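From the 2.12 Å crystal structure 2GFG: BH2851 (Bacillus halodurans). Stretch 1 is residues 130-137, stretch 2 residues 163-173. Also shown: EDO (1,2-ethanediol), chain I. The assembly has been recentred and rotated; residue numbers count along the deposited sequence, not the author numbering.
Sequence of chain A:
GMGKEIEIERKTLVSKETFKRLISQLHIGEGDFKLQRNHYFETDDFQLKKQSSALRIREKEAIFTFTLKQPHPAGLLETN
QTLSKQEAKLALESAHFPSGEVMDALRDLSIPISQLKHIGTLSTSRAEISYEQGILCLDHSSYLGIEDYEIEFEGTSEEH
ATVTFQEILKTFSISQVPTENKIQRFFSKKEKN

Stretch 1 (130-137) SYEQGILC
Stretch 2 (163-173) VTFQEILKTFS

What polar interaction ties the hairpin to the helix? The phenol of Tyr131 reaches the carboxylate of Glu167, with Tyr131 OH 2.8 Å from Glu167 OE2 and 2.9 Å from Glu167 OE1. Either contact would be a weak hydrogen bond donated by Tyr131, whose one hydroxyl proton has both oxygens within reach. Tyr131 extends with chi1 at -169° (t) and chi2 at 83°; Glu167 has chi1 t, chi2 at -91° between wells and chi3 at -55°, which brings its carboxylate to the edge of the tyrosine ring. One turn further along the helix, Thr171 (chi1 m) places OG1 2.6 Å from Glu167 OE2 and 3.0 Å from the backbone Glu167 O, so its hydroxyl can bond either to the carboxylate or back to the helix. Glu132 contributes no bond here: its OE2 stands 3.5 Å from Glu167 OE1, two acceptors of like charge. Glu132 has chi1 -59° (m), chi2 -80° (m) and chi3 10°.

How is the backbone arranged to bring these groups together? Stretch 1 is a tight hairpin: strand residues 130-131 enter a type II' turn from Tyr131 to Gly134, and the chain returns as strand 134-137. Tyr131 N to Gly134 O and Gly134 N to Tyr131 O, both 2.8 Å, close the turn. Glu132 (phi/psi 53/-121) and Gln133 (-103/20) occupy its corners, while Tyr131, at -124/122, and Leu136, at -112/121, are extended. Stretch 2 is helical from Val163 through Thr171, with phi near -60° to -70° and psi near -35° to -50°; its i to i+4 bonds run from Glu167 N to Val163 O, 3.1 Å, through Phe172 N to Ile168 O, 3.0 Å. Phe172 leaves helical geometry at -99/11, and Ser173 follows at 49/56. In register, the CA of Glu132 lies 7.7 Å from the CA of Thr164, and the CA of Leu136 lies 9.2 Å from the CA of Phe165.

Which side chains fill the space between strand and helix? Thr164, Glu167, Ile168 and Thr171 direct their CA-to-CB bonds toward the hairpin, as expected for positions three or four residues apart on one helical side. Ile168 (chi1 m, chi2 t) packs its CG1 3.3 Å from Tyr131 CE2, while its CD1 meets Leu136 CD1 at 3.8 Å. Leu136 (chi1 t, chi2 p) thus extends the apolar contact into the buried interior. Beyond the helix, Phe172 (chi1 m, chi2 -82°) brings CE2 to 3.7 Å from Tyr131 OH, which lies at the edge of the phenylalanine ring.

What happens beside the turn? Thr164 (chi1 m) sets its methyl CG2 3.9 Å from Tyr131 CD2, at the tyrosine ring edge, and 3.9 Å from Glu132 CG. Thr164 OG1 accepts a 3.2 Å hydrogen bond from ethanediol O1, which in turn receives a weak 3.4 Å bond from Gln133 N. The ethanediol, probably from the crystallisation liquor, therefore bridges turn and helix.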

ATOM      1  N   SER A 130      -8.469  15.362  -0.006  1.00 42.81           N
ATOM      2  CA  SER A 130      -9.797  14.974  -0.478  1.00 44.20           C
ATOM      3  C   SER A 130      -9.961  15.497  -1.890  1.00 45.15           C
ATOM      4  O   SER A 130      -9.767  16.679  -2.136  1.00 46.97           O
ATOM      5  CB  SER A 130     -10.897  15.541   0.423  1.00 44.40           C
ATOM      6  OG  SER A 130     -10.986  16.939   0.300  1.00 48.54           O
ATOM      7  N   TYR A 131     -10.224  14.598  -2.832  1.00 45.42           N
ATOM      8  CA  TYR A 131     -10.419  14.978  -4.225  1.00 45.13           C
ATOM      9  C   TYR A 131     -11.772  14.471  -4.700  1.00 45.30           C
ATOM     10  O   TYR A 131     -12.043  13.275  -4.638  1.00 44.12           O
ATOM     11  CB  TYR A 131      -9.300  14.411  -5.102  1.00 44.96           C
ATOM     12  CG  TYR A 131      -9.293  14.980  -6.496  1.00 43.98           C
ATOM     13  CD1 TYR A 131      -8.687  16.211  -6.763  1.00 44.61           C
ATOM     14  CD2 TYR A 131      -9.944  14.323  -7.542  1.00 43.70           C
ATOM     15  CE1 TYR A 131      -8.709  16.772  -8.061  1.00 43.15           C
ATOM     16  CE2 TYR A 131      -9.975  14.866  -8.837  1.00 44.84           C
ATOM     17  CZ  TYR A 131      -9.351  16.091  -9.089  1.00 45.32           C
ATOM     18  OH  TYR A 131      -9.368  16.618 -10.357  1.00 45.52           O
ATOM     19  N   GLU A 132     -12.627  15.398  -5.161  1.00 46.10           N
ATOM     20  CA  GLU A 132     -13.986  15.063  -5.590  1.00 46.99           C
ATOM     21  C   GLU A 132     -14.698  14.287  -4.452  1.00 47.19           C
ATOM     22  O   GLU A 132     -14.750  14.780  -3.321  1.00 47.38           O
ATOM     23  CB  GLU A 132     -13.961  14.275  -6.925  1.00 47.92           C
ATOM     24  CG  GLU A 132     -13.283  15.023  -8.096  1.00 49.75           C
ATOM     25  CD  GLU A 132     -14.186  16.053  -8.766  1.00 52.72           C
ATOM     26  OE1 GLU A 132     -15.279  16.348  -8.226  1.00 54.99           O
ATOM     27  OE2 GLU A 132     -13.788  16.582  -9.833  1.00 51.78           O
ATOM     28  N   GLN A 133     -15.151  13.047  -4.724  1.00 47.01           N
ATOM     29  CA  GLN A 133     -15.822  12.226  -3.707  1.00 46.69           C
ATOM     30  C   GLN A 133     -14.896  11.129  -3.151  1.00 45.86           C
ATOM     31  O   GLN A 133     -15.368  10.172  -2.542  1.00 46.77           O
ATOM     32  CB  GLN A 133     -17.097  11.593  -4.288  1.00 46.97           C
ATOM     33  N   GLY A 134     -13.577  11.316  -3.313  1.00 44.22           N
ATOM     34  CA  GLY A 134     -12.586  10.346  -2.840  1.00 43.37           C
ATOM     35  C   GLY A 134     -11.333  11.003  -2.295  1.00 43.46           C
ATOM     36  O   GLY A 134     -11.354  12.169  -1.888  1.00 43.84           O
ATOM     37  N   ILE A 135     -10.240  10.239  -2.266  1.00 43.31           N
ATOM     38  CA  ILE A 135      -8.971  10.710  -1.720  1.00 44.01           C
ATOM     39  C   ILE A 135      -7.849  10.505  -2.744  1.00 44.64           C
ATOM     40  O   ILE A 135      -7.772   9.461  -3.388  1.00 43.90           O
ATOM     41  CB  ILE A 135      -8.633   9.984  -0.365  1.00 44.83           C
ATOM     42  CG1 ILE A 135      -9.665  10.374   0.706  1.00 45.83           C
ATOM     43  CG2 ILE A 135      -7.185  10.324   0.114  1.00 44.93           C
ATOM     44  CD1 ILE A 135      -9.556   9.598   2.002  1.00 49.01           C
ATOM     45  N   LEU A 136      -6.998  11.532  -2.894  1.00 44.90           N
ATOM     46  CA  LEU A 136      -5.876  11.504  -3.840  1.00 46.43           C
ATOM     47  C   LEU A 136      -4.565  11.488  -3.072  1.00 46.15           C
ATOM     48  O   LEU A 136      -4.298  12.389  -2.296  1.00 44.43           O
ATOM     49  CB  LEU A 136      -5.933  12.736  -4.754  1.00 47.14           C
ATOM     50  CG  LEU A 136      -4.894  12.852  -5.876  1.00 47.82           C
ATOM     51  CD1 LEU A 136      -5.064  11.723  -6.895  1.00 49.72           C
ATOM     52  CD2 LEU A 136      -5.019  14.188  -6.542  1.00 48.66           C
ATOM     53  N   CYS A 137      -3.756  10.448  -3.284  1.00 46.71           N
ATOM     54  CA  CYS A 137      -2.473  10.292  -2.566  1.00 47.82           C
ATOM     55  C   CYS A 137      -1.260  10.566  -3.478  1.00 47.29           C
ATOM     56  O   CYS A 137      -1.210  10.081  -4.600  1.00 46.39           O
ATOM     57  CB  CYS A 137      -2.361   8.875  -1.985  1.00 48.00           C
ATOM     58  SG  CYS A 137      -3.709   8.405  -0.850  1.00 55.00           S
ATOM     59  N   VAL A 163     -13.717   7.106 -13.857  1.00 42.79           N
ATOM     60  CA  VAL A 163     -14.080   8.414 -14.405  1.00 42.81           C
ATOM     61  C   VAL A 163     -13.267   9.536 -13.731  1.00 43.38           C
ATOM     62  O   VAL A 163     -12.681  10.381 -14.410  1.00 44.59           O
ATOM     63  CB  VAL A 163     -15.604   8.695 -14.244  1.00 42.97           C
ATOM     64  CG1 VAL A 163     -15.941  10.156 -14.590  1.00 44.83           C
ATOM     65  CG2 VAL A 163     -16.421   7.735 -15.119  1.00 43.45           C
ATOM     66  N   THR A 164     -13.214   9.511 -12.398  1.00 42.33           N
ATOM     67  CA  THR A 164     -12.505  10.539 -11.640  1.00 42.24           C
ATOM     68  C   THR A 164     -10.995  10.518 -11.912  1.00 42.01           C
ATOM     69  O   THR A 164     -10.383  11.568 -12.058  1.00 40.81           O
ATOM     70  CB  THR A 164     -12.751  10.399 -10.120  1.00 41.70           C
ATOM     71  OG1 THR A 164     -14.164  10.413  -9.862  1.00 43.03           O
ATOM     72  CG2 THR A 164     -12.088  11.546  -9.354  1.00 40.48           C
ATOM     73  N   PHE A 165     -10.408   9.319 -11.995  1.00 42.27           N
ATOM     74  CA  PHE A 165      -8.955   9.198 -12.217  1.00 42.81           C
ATOM     75  C   PHE A 165      -8.553   9.610 -13.625  1.00 42.42           C
ATOM     76  O   PHE A 165      -7.532  10.263 -13.808  1.00 41.68           O
ATOM     77  CB  PHE A 165      -8.457   7.785 -11.929  1.00 43.45           C
ATOM     78  CG  PHE A 165      -6.950   7.689 -11.832  1.00 42.73           C
ATOM     79  CD1 PHE A 165      -6.263   8.345 -10.803  1.00 43.44           C
ATOM     80  CD2 PHE A 165      -6.211   6.968 -12.781  1.00 43.97           C
ATOM     81  CE1 PHE A 165      -4.861   8.274 -10.710  1.00 43.66           C
ATOM     82  CE2 PHE A 165      -4.821   6.899 -12.694  1.00 42.78           C
ATOM     83  CZ  PHE A 165      -4.145   7.565 -11.650  1.00 43.11           C
ATOM     84  N   GLN A 166      -9.354   9.223 -14.619  1.00 43.72           N
ATOM     85  CA  GLN A 166      -9.120   9.657 -16.005  1.00 43.98           C
ATOM     86  C   GLN A 166      -9.231  11.190 -16.124  1.00 43.47           C
ATOM     87  O   GLN A 166      -8.515  11.805 -16.907  1.00 44.71           O
ATOM     88  CB  GLN A 166     -10.094   8.972 -16.975  1.00 44.65           C
ATOM     89  CG  GLN A 166      -9.856   7.450 -17.152  1.00 45.68           C
ATOM     90  CD  GLN A 166      -8.456   7.122 -17.650  1.00 46.29           C
ATOM     91  OE1 GLN A 166      -7.957   7.743 -18.583  1.00 45.81           O
ATOM     92  NE2 GLN A 166      -7.812   6.144 -17.011  1.00 45.35           N
ATOM     93  N   GLU A 167     -10.127  11.784 -15.326  1.00 42.72           N
ATOM     94  CA  GLU A 167     -10.266  13.246 -15.243  1.00 42.53           C
ATOM     95  C   GLU A 167      -8.999  13.892 -14.648  1.00 41.84           C
ATOM     96  O   GLU A 167      -8.534  14.914 -15.140  1.00 41.91           O
ATOM     97  CB  GLU A 167     -11.515  13.619 -14.410  1.00 42.68           C
ATOM     98  CG  GLU A 167     -11.728  15.139 -14.192  1.00 46.49           C
ATOM     99  CD  GLU A 167     -11.067  15.671 -12.915  1.00 49.12           C
ATOM    100  OE1 GLU A 167     -11.346  15.138 -11.826  1.00 51.14           O
ATOM    101  OE2 GLU A 167     -10.320  16.666 -13.007  1.00 51.67           O
ATOM    102  N   ILE A 168      -8.456  13.280 -13.590  1.00 41.49           N
ATOM    103  CA  ILE A 168      -7.201  13.758 -12.956  1.00 42.09           C
ATOM    104  C   ILE A 168      -6.036  13.740 -13.957  1.00 41.95           C
ATOM    105  O   ILE A 168      -5.292  14.711 -14.062  1.00 42.01           O
ATOM    106  CB  ILE A 168      -6.827  12.904 -11.689  1.00 42.51           C
ATOM    107  CG1 ILE A 168      -7.840  13.134 -10.575  1.00 43.83           C
ATOM    108  CG2 ILE A 168      -5.391  13.254 -11.171  1.00 41.38           C
ATOM    109  CD1 ILE A 168      -7.838  12.057  -9.496  1.00 45.44           C
ATOM    110  N   LEU A 169      -5.904  12.632 -14.702  1.00 41.34           N
ATOM    111  CA  LEU A 169      -4.824  12.480 -15.702  1.00 41.87           C
ATOM    112  C   LEU A 169      -4.916  13.547 -16.788  1.00 41.24           C
ATOM    113  O   LEU A 169      -3.897  14.091 -17.230  1.00 40.51           O
ATOM    114  CB  LEU A 169      -4.876  11.084 -16.354  1.00 41.99           C
ATOM    115  CG  LEU A 169      -4.635   9.876 -15.436  1.00 43.56           C
ATOM    116  CD1 LEU A 169      -4.975   8.574 -16.173  1.00 42.64           C
ATOM    117  CD2 LEU A 169      -3.211   9.851 -14.921  1.00 45.41           C
ATOM    118  N   LYS A 170      -6.143  13.835 -17.216  1.00 41.17           N
ATOM    119  CA  LYS A 170      -6.398  14.848 -18.246  1.00 41.11           C
ATOM    120  C   LYS A 170      -6.190  16.276 -17.679  1.00 39.94           C
ATOM    121  O   LYS A 170      -5.468  17.076 -18.258  1.00 39.53           O
ATOM    122  CB  LYS A 170      -7.821  14.693 -18.787  1.00 41.98           C
ATOM    123  CG  LYS A 170      -8.078  15.405 -20.086  1.00 44.70           C
ATOM    124  CD  LYS A 170      -9.478  15.106 -20.603  1.00 46.87           C
ATOM    125  CE  LYS A 170      -9.671  15.603 -22.027  1.00 48.54           C
ATOM    126  NZ  LYS A 170      -9.455  17.054 -22.139  1.00 50.63           N
ATOM    127  N   THR A 171      -6.803  16.547 -16.527  1.00 39.15           N
ATOM    128  CA  THR A 171      -6.760  17.883 -15.897  1.00 39.50           C
ATOM    129  C   THR A 171      -5.334  18.341 -15.584  1.00 40.18           C
ATOM    130  O   THR A 171      -4.966  19.504 -15.852  1.00 40.03           O
ATOM    131  CB  THR A 171      -7.612  17.910 -14.599  1.00 39.05           C
ATOM    132  OG1 THR A 171      -8.999  17.854 -14.941  1.00 40.55           O
ATOM    133  CG2 THR A 171      -7.348  19.183 -13.773  1.00 38.71           C
ATOM    134  N   PHE A 172      -4.548  17.446 -15.006  1.00 40.88           N
ATOM    135  CA  PHE A 172      -3.167  17.753 -14.620  1.00 41.78           C
ATOM    136  C   PHE A 172      -2.140  17.253 -15.654  1.00 43.09           C
ATOM    137  O   PHE A 172      -0.941  17.307 -15.410  1.00 43.71           O
ATOM    138  CB  PHE A 172      -2.883  17.166 -13.233  1.00 42.71           C
ATOM    139  CG  PHE A 172      -3.754  17.728 -12.170  1.00 41.60           C
ATOM    140  CD1 PHE A 172      -3.441  18.955 -11.575  1.00 43.20           C
ATOM    141  CD2 PHE A 172      -4.961  17.109 -11.833  1.00 43.53           C
ATOM    142  CE1 PHE A 172      -4.285  19.524 -10.606  1.00 42.63           C
ATOM    143  CE2 PHE A 172      -5.811  17.672 -10.855  1.00 45.11           C
ATOM    144  CZ  PHE A 172      -5.467  18.878 -10.248  1.00 42.22           C
ATOM    145  N   SER A 173      -2.631  16.833 -16.833  1.00 43.30           N
ATOM    146  CA  SER A 173      -1.778  16.365 -17.934  1.00 44.69           C
ATOM    147  C   SER A 173      -0.734  15.340 -17.461  1.00 44.55           C
ATOM    148  O   SER A 173       0.475  15.542 -17.612  1.00 43.07           O
ATOM    149  CB  SER A 173      -1.111  17.554 -18.634  1.00 45.13           C
ATOM    150  OG  SER A 173      -2.085  18.361 -19.284  1.00 46.60           O
TER
HETATM  151  C1  EDO I 504     -15.766   9.123  -7.029  1.00 60.43           C
HETATM  152  O1  EDO I 504     -15.369  10.509  -6.929  1.00 58.82           O
HETATM  153  C2  EDO I 504     -15.175   8.289  -5.873  1.00 58.71           C
HETATM  154  O2  EDO I 504     -15.273   6.860  -6.142  1.00 55.80           O